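PDB 1IIC: PEPTIDE N-myristoyltransferase from Saccharomyces cerevisiae, which catalyses the transfer of myristate from myristoyl-CoA to the N-terminal glycine of protein substrates. Local coordinates for residues V283-F294 against R343-L354. Residues are numbered along the deposited sequence; the frame is centred on the assembly and turned at random.
Sequences VEQPDGKITDFF and RLCELIYDACIL
Phe294 turns its ring against segment 343-354 of helix 334-357 and makes the dense half of this contact. Its chi1 of 68° places CG between the backbone N and the carbonyl carbon, and from there the ring reaches the helix surface. The carbonyl O of Leu347 lies over one face, 3.6 Å from Phe294 CE1, while Leu354 CD1 arrives at the edge in the ring plane, 3.7 Å from Phe294 CZ. The CB of Ala351 approaches CE2 of Phe294 obliquely; so small a side chain lets the ring come close to the helix backbone, and Tyr281 of the neighbouring strand meets the same ring. Leu347 spans the two halves: its CD2 packs on Val283 CG2 at 3.9 Å, and its CD1 lies against the CB and OD2 of Asp292.

Segment 283-294 is the turn end of the hairpin formed by strands 278-284 and 290-303, where a type I turn from Gln285 to Gly288 is followed by a G1 bulge at Gly288. The hairpin belongs to the large mixed sheet of N-myristoyltransferase, a family with two GNAT-like halves; helix 334-357 packs on one side of it, with the strand 290-294 and helix axes 42° apart.

Toward the hairpin's turn the packing gives way to polar, partly exposed groups. Arg343, bent at chi2 (52°), grips Asp292 side-on: Arg343 NH2 donates to Asp292 OD1 at 2.8 Å and Arg343 NE to Asp292 OD2 at 3.1 Å, both from above the carboxylate plane. Thr291 OG1 reaches OD1 from the opposite face, and Thr322 binds OD2, so four bonds fix this buried carboxylate and would be expected to favour its charged form. Arg343 NH1 forms a salt bridge with Glu346 OE2 at 2.8 Å. Farther out, Gln285 NE2 donates to Thr291 OG1 in its amide plane, and one water accepts from both Gln285 NE2 and Arg343 NH2.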
loop_
_atom_site.group_PDB
_atom_site.type_symbol
_atom_site.label_atom_id
_atom_site.label_comp_id
_atom_site.label_asym_id
_atom_site.label_seq_id
_atom_site.Cartn_x
_atom_site.Cartn_y
_atom_site.Cartn_z
ATOM N N VAL A 283 -9.059 -11.710 16.933
ATOM C CA VAL A 283 -9.005 -12.127 18.326
ATOM C C VAL A 283 -10.462 -12.292 18.738
ATOM O O VAL A 283 -11.254 -11.355 18.628
ATOM C CB VAL A 283 -8.329 -11.082 19.241
ATOM C CG1 VAL A 283 -8.448 -11.525 20.696
ATOM C CG2 VAL A 283 -6.853 -10.923 18.875
ATOM N N GLU A 284 -10.812 -13.493 19.188
ATOM C CA GLU A 284 -12.176 -13.796 19.615
ATOM C C GLU A 284 -12.256 -14.106 21.117
ATOM O O GLU A 284 -11.522 -14.949 21.627
ATOM C CB GLU A 284 -12.711 -14.985 18.809
ATOM C CG GLU A 284 -14.061 -15.477 19.270
ATOM C CD GLU A 284 -14.603 -16.596 18.411
ATOM O OE1 GLU A 284 -13.859 -17.572 18.162
ATOM O OE2 GLU A 284 -15.779 -16.500 17.998
ATOM N N GLN A 285 -13.151 -13.418 21.817
ATOM C CA GLN A 285 -13.330 -13.621 23.252
ATOM C C GLN A 285 -14.277 -14.793 23.531
ATOM O O GLN A 285 -15.108 -15.149 22.694
ATOM C CB GLN A 285 -13.873 -12.346 23.898
ATOM C CG GLN A 285 -13.021 -11.094 23.661
ATOM C CD GLN A 285 -11.554 -11.281 24.033
ATOM O OE1 GLN A 285 -11.223 -12.018 24.961
ATOM N NE2 GLN A 285 -10.670 -10.597 23.312
ATOM N N PRO A 286 -14.176 -15.398 24.724
ATOM C CA PRO A 286 -15.034 -16.531 25.076
ATOM C C PRO A 286 -16.516 -16.387 24.737
ATOM O O PRO A 286 -17.193 -17.390 24.558
ATOM C CB PRO A 286 -14.782 -16.695 26.570
ATOM C CG PRO A 286 -13.335 -16.314 26.691
ATOM C CD PRO A 286 -13.284 -15.053 25.850
ATOM N N ASP A 287 -17.021 -15.158 24.647
ATOM C CA ASP A 287 -18.433 -14.936 24.323
ATOM C C ASP A 287 -18.679 -14.802 22.814
ATOM O O ASP A 287 -19.749 -14.365 22.384
ATOM C CB ASP A 287 -18.950 -13.682 25.036
ATOM C CG ASP A 287 -18.143 -12.444 24.696
ATOM O OD1 ASP A 287 -18.386 -11.374 25.299
ATOM O OD2 ASP A 287 -17.260 -12.543 23.819
ATOM N N GLY A 288 -17.680 -15.179 22.021
ATOM C CA GLY A 288 -17.803 -15.107 20.577
ATOM C C GLY A 288 -17.519 -13.739 19.984
ATOM O O GLY A 288 -17.495 -13.579 18.767
ATOM N N LYS A 289 -17.293 -12.747 20.835
ATOM C CA LYS A 289 -17.022 -11.401 20.349
ATOM C C LYS A 289 -15.636 -11.224 19.752
ATOM O O LYS A 289 -14.642 -11.690 20.306
ATOM C CB LYS A 289 -17.239 -10.377 21.467
ATOM C CG LYS A 289 -18.623 -9.705 21.449
ATOM C CD LYS A 289 -19.785 -10.718 21.456
ATOM C CE LYS A 289 -19.990 -11.396 20.087
ATOM N NZ LYS A 289 -20.819 -12.632 20.180
ATOM N N ILE A 290 -15.585 -10.556 18.603
ATOM C CA ILE A 290 -14.322 -10.284 17.933
ATOM C C ILE A 290 -13.937 -8.860 18.305
ATOM O O ILE A 290 -14.624 -7.899 17.950
ATOM C CB ILE A 290 -14.460 -10.425 16.410
ATOM C CG1 ILE A 290 -14.695 -11.897 16.065
ATOM C CG2 ILE A 290 -13.210 -9.901 15.712
ATOM C CD1 ILE A 290 -14.863 -12.156 14.601
ATOM N N THR A 291 -12.837 -8.740 19.035
ATOM C CA THR A 291 -12.361 -7.452 19.510
ATOM C C THR A 291 -11.098 -6.911 18.832
ATOM O O THR A 291 -10.750 -5.755 19.036
ATOM C CB THR A 291 -12.090 -7.528 21.021
ATOM O OG1 THR A 291 -11.146 -8.576 21.277
ATOM C CG2 THR A 291 -13.385 -7.819 21.784
ATOM N N ASP A 292 -10.417 -7.736 18.041
ATOM C CA ASP A 292 -9.192 -7.307 17.368
ATOM C C ASP A 292 -9.060 -7.892 15.970
ATOM O O ASP A 292 -9.614 -8.943 15.659
ATOM C CB ASP A 292 -7.950 -7.698 18.189
ATOM C CG ASP A 292 -7.977 -7.132 19.593
ATOM O OD1 ASP A 292 -8.498 -7.816 20.501
ATOM O OD2 ASP A 292 -7.497 -5.998 19.784
ATOM N N PHE A 293 -8.305 -7.204 15.130
ATOM C CA PHE A 293 -8.112 -7.631 13.759
ATOM C C PHE A 293 -6.866 -6.971 13.205
ATOM O O PHE A 293 -6.643 -5.787 13.423
ATOM C CB PHE A 293 -9.333 -7.231 12.921
ATOM C CG PHE A 293 -9.064 -7.132 11.443
ATOM C CD1 PHE A 293 -9.009 -5.890 10.816
ATOM C CD2 PHE A 293 -8.863 -8.273 10.677
ATOM C CE1 PHE A 293 -8.756 -5.787 9.452
ATOM C CE2 PHE A 293 -8.608 -8.180 9.310
ATOM C CZ PHE A 293 -8.553 -6.934 8.697
ATOM N N PHE A 294 -6.035 -7.751 12.527
ATOM C CA PHE A 294 -4.849 -7.195 11.912
ATOM C C PHE A 294 -4.417 -8.065 10.750
ATOM O O PHE A 294 -4.670 -9.270 10.724
ATOM C CB PHE A 294 -3.711 -7.012 12.932
ATOM C CG PHE A 294 -3.139 -8.289 13.465
ATOM C CD1 PHE A 294 -3.384 -8.678 14.777
ATOM C CD2 PHE A 294 -2.314 -9.084 12.673
ATOM C CE1 PHE A 294 -2.812 -9.833 15.292
ATOM C CE2 PHE A 294 -1.738 -10.245 13.184
ATOM C CZ PHE A 294 -1.986 -10.617 14.492
ATOM N N ARG A 343 -2.655 -2.235 23.586
ATOM C CA ARG A 343 -3.240 -3.297 22.775
ATOM C C ARG A 343 -2.516 -3.463 21.434
ATOM O O ARG A 343 -2.216 -4.579 21.011
ATOM C CB ARG A 343 -4.727 -3.022 22.544
ATOM C CG ARG A 343 -5.491 -4.198 21.976
ATOM C CD ARG A 343 -5.252 -5.449 22.818
ATOM N NE ARG A 343 -6.160 -6.533 22.474
ATOM C CZ ARG A 343 -6.162 -7.721 23.067
ATOM N NH1 ARG A 343 -5.292 -7.985 24.042
ATOM N NH2 ARG A 343 -7.058 -8.635 22.708
ATOM N N LEU A 344 -2.227 -2.348 20.775
ATOM C CA LEU A 344 -1.537 -2.385 19.489
ATOM C C LEU A 344 -0.144 -2.972 19.642
ATOM O O LEU A 344 0.293 -3.768 18.816
ATOM C CB LEU A 344 -1.458 -0.981 18.872
ATOM C CG LEU A 344 -2.800 -0.347 18.471
ATOM C CD1 LEU A 344 -2.539 0.951 17.721
ATOM C CD2 LEU A 344 -3.610 -1.310 17.589
ATOM N N CYS A 345 0.562 -2.579 20.692
ATOM C CA CYS A 345 1.890 -3.132 20.918
ATOM C C CYS A 345 1.781 -4.650 21.071
ATOM O O CYS A 345 2.673 -5.380 20.646
ATOM C CB CYS A 345 2.529 -2.521 22.174
ATOM S SG CYS A 345 3.168 -0.856 21.929
ATOM N N GLU A 346 0.686 -5.120 21.671
ATOM C CA GLU A 346 0.471 -6.561 21.860
ATOM C C GLU A 346 0.159 -7.242 20.533
ATOM O O GLU A 346 0.812 -8.207 20.148
ATOM C CB GLU A 346 -0.696 -6.820 22.826
ATOM C CG GLU A 346 -0.460 -6.396 24.269
ATOM C CD GLU A 346 -1.712 -6.527 25.147
ATOM O OE1 GLU A 346 -1.590 -6.330 26.376
ATOM O OE2 GLU A 346 -2.813 -6.818 24.615
ATOM N N LEU A 347 -0.862 -6.743 19.847
ATOM C CA LEU A 347 -1.268 -7.306 18.565
ATOM C C LEU A 347 -0.165 -7.279 17.501
ATOM O O LEU A 347 0.085 -8.279 16.818
ATOM C CB LEU A 347 -2.488 -6.552 18.025
ATOM C CG LEU A 347 -3.815 -6.659 18.771
ATOM C CD1 LEU A 347 -4.883 -5.939 17.978
ATOM C CD2 LEU A 347 -4.211 -8.116 18.959
ATOM N N ILE A 348 0.504 -6.138 17.357
ATOM C CA ILE A 348 1.531 -6.032 16.335
ATOM C C ILE A 348 2.796 -6.818 16.682
ATOM O O ILE A 348 3.568 -7.179 15.796
ATOM C CB ILE A 348 1.835 -4.545 16.031
ATOM C CG1 ILE A 348 0.531 -3.855 15.605
ATOM C CG2 ILE A 348 2.864 -4.421 14.892
ATOM C CD1 ILE A 348 -0.202 -4.547 14.448
ATOM N N TYR A 349 3.000 -7.100 17.965
ATOM C CA TYR A 349 4.157 -7.890 18.385
ATOM C C TYR A 349 3.896 -9.328 17.912
ATOM O O TYR A 349 4.799 -10.028 17.468
ATOM C CB TYR A 349 4.300 -7.859 19.905
ATOM C CG TYR A 349 5.539 -8.555 20.428
ATOM C CD1 TYR A 349 6.807 -8.053 20.154
ATOM C CD2 TYR A 349 5.439 -9.677 21.251
ATOM C CE1 TYR A 349 7.959 -8.646 20.697
ATOM C CE2 TYR A 349 6.584 -10.282 21.804
ATOM C CZ TYR A 349 7.837 -9.756 21.521
ATOM O OH TYR A 349 8.968 -10.316 22.072
ATOM N N ASP A 350 2.646 -9.758 18.019
ATOM C CA ASP A 350 2.248 -11.083 17.558
ATOM C C ASP A 350 2.289 -11.099 16.025
ATOM O O ASP A 350 2.577 -12.123 15.412
ATOM C CB ASP A 350 0.836 -11.411 18.046
ATOM C CG ASP A 350 0.812 -11.841 19.507
ATOM O OD1 ASP A 350 -0.290 -12.043 20.060
ATOM O OD2 ASP A 350 1.906 -11.981 20.104
ATOM N N ALA A 351 1.997 -9.957 15.411
ATOM C CA ALA A 351 2.022 -9.862 13.959
ATOM C C ALA A 351 3.448 -10.124 13.484
ATOM O O ALA A 351 3.647 -10.807 12.497
ATOM C CB ALA A 351 1.558 -8.490 13.510
ATOM N N CYS A 352 4.438 -9.587 14.195
ATOM C CA CYS A 352 5.833 -9.802 13.823
ATOM C C CYS A 352 6.198 -11.267 14.001
ATOM O O CYS A 352 7.001 -11.825 13.236
ATOM C CB CYS A 352 6.770 -8.942 14.679
ATOM S SG CYS A 352 6.651 -7.175 14.394
ATOM N N ILE A 353 5.618 -11.881 15.028
ATOM C CA ILE A 353 5.861 -13.289 15.311
ATOM C C ILE A 353 5.253 -14.130 14.199
ATOM O O ILE A 353 5.871 -15.084 13.717
ATOM C CB ILE A 353 5.251 -13.691 16.671
ATOM C CG1 ILE A 353 6.092 -13.093 17.799
ATOM C CG2 ILE A 353 5.190 -15.210 16.803
ATOM C CD1 ILE A 353 5.422 -13.151 19.169
ATOM N N LEU A 354 4.042 -13.776 13.783
ATOM C CA LEU A 354 3.384 -14.515 12.715
ATOM C C LEU A 354 4.075 -14.308 11.366
ATOM O O LEU A 354 4.175 -15.239 10.572
ATOM C CB LEU A 354 1.914 -14.106 12.626
ATOM C CG LEU A 354 1.106 -14.620 13.808
ATOM C CD1 LEU A 354 -0.146 -13.781 14.022
ATOM C CD2 LEU A 354 0.760 -16.083 13.540
HETATM O O HOH W 1 -7.667 -11.007 23.849
#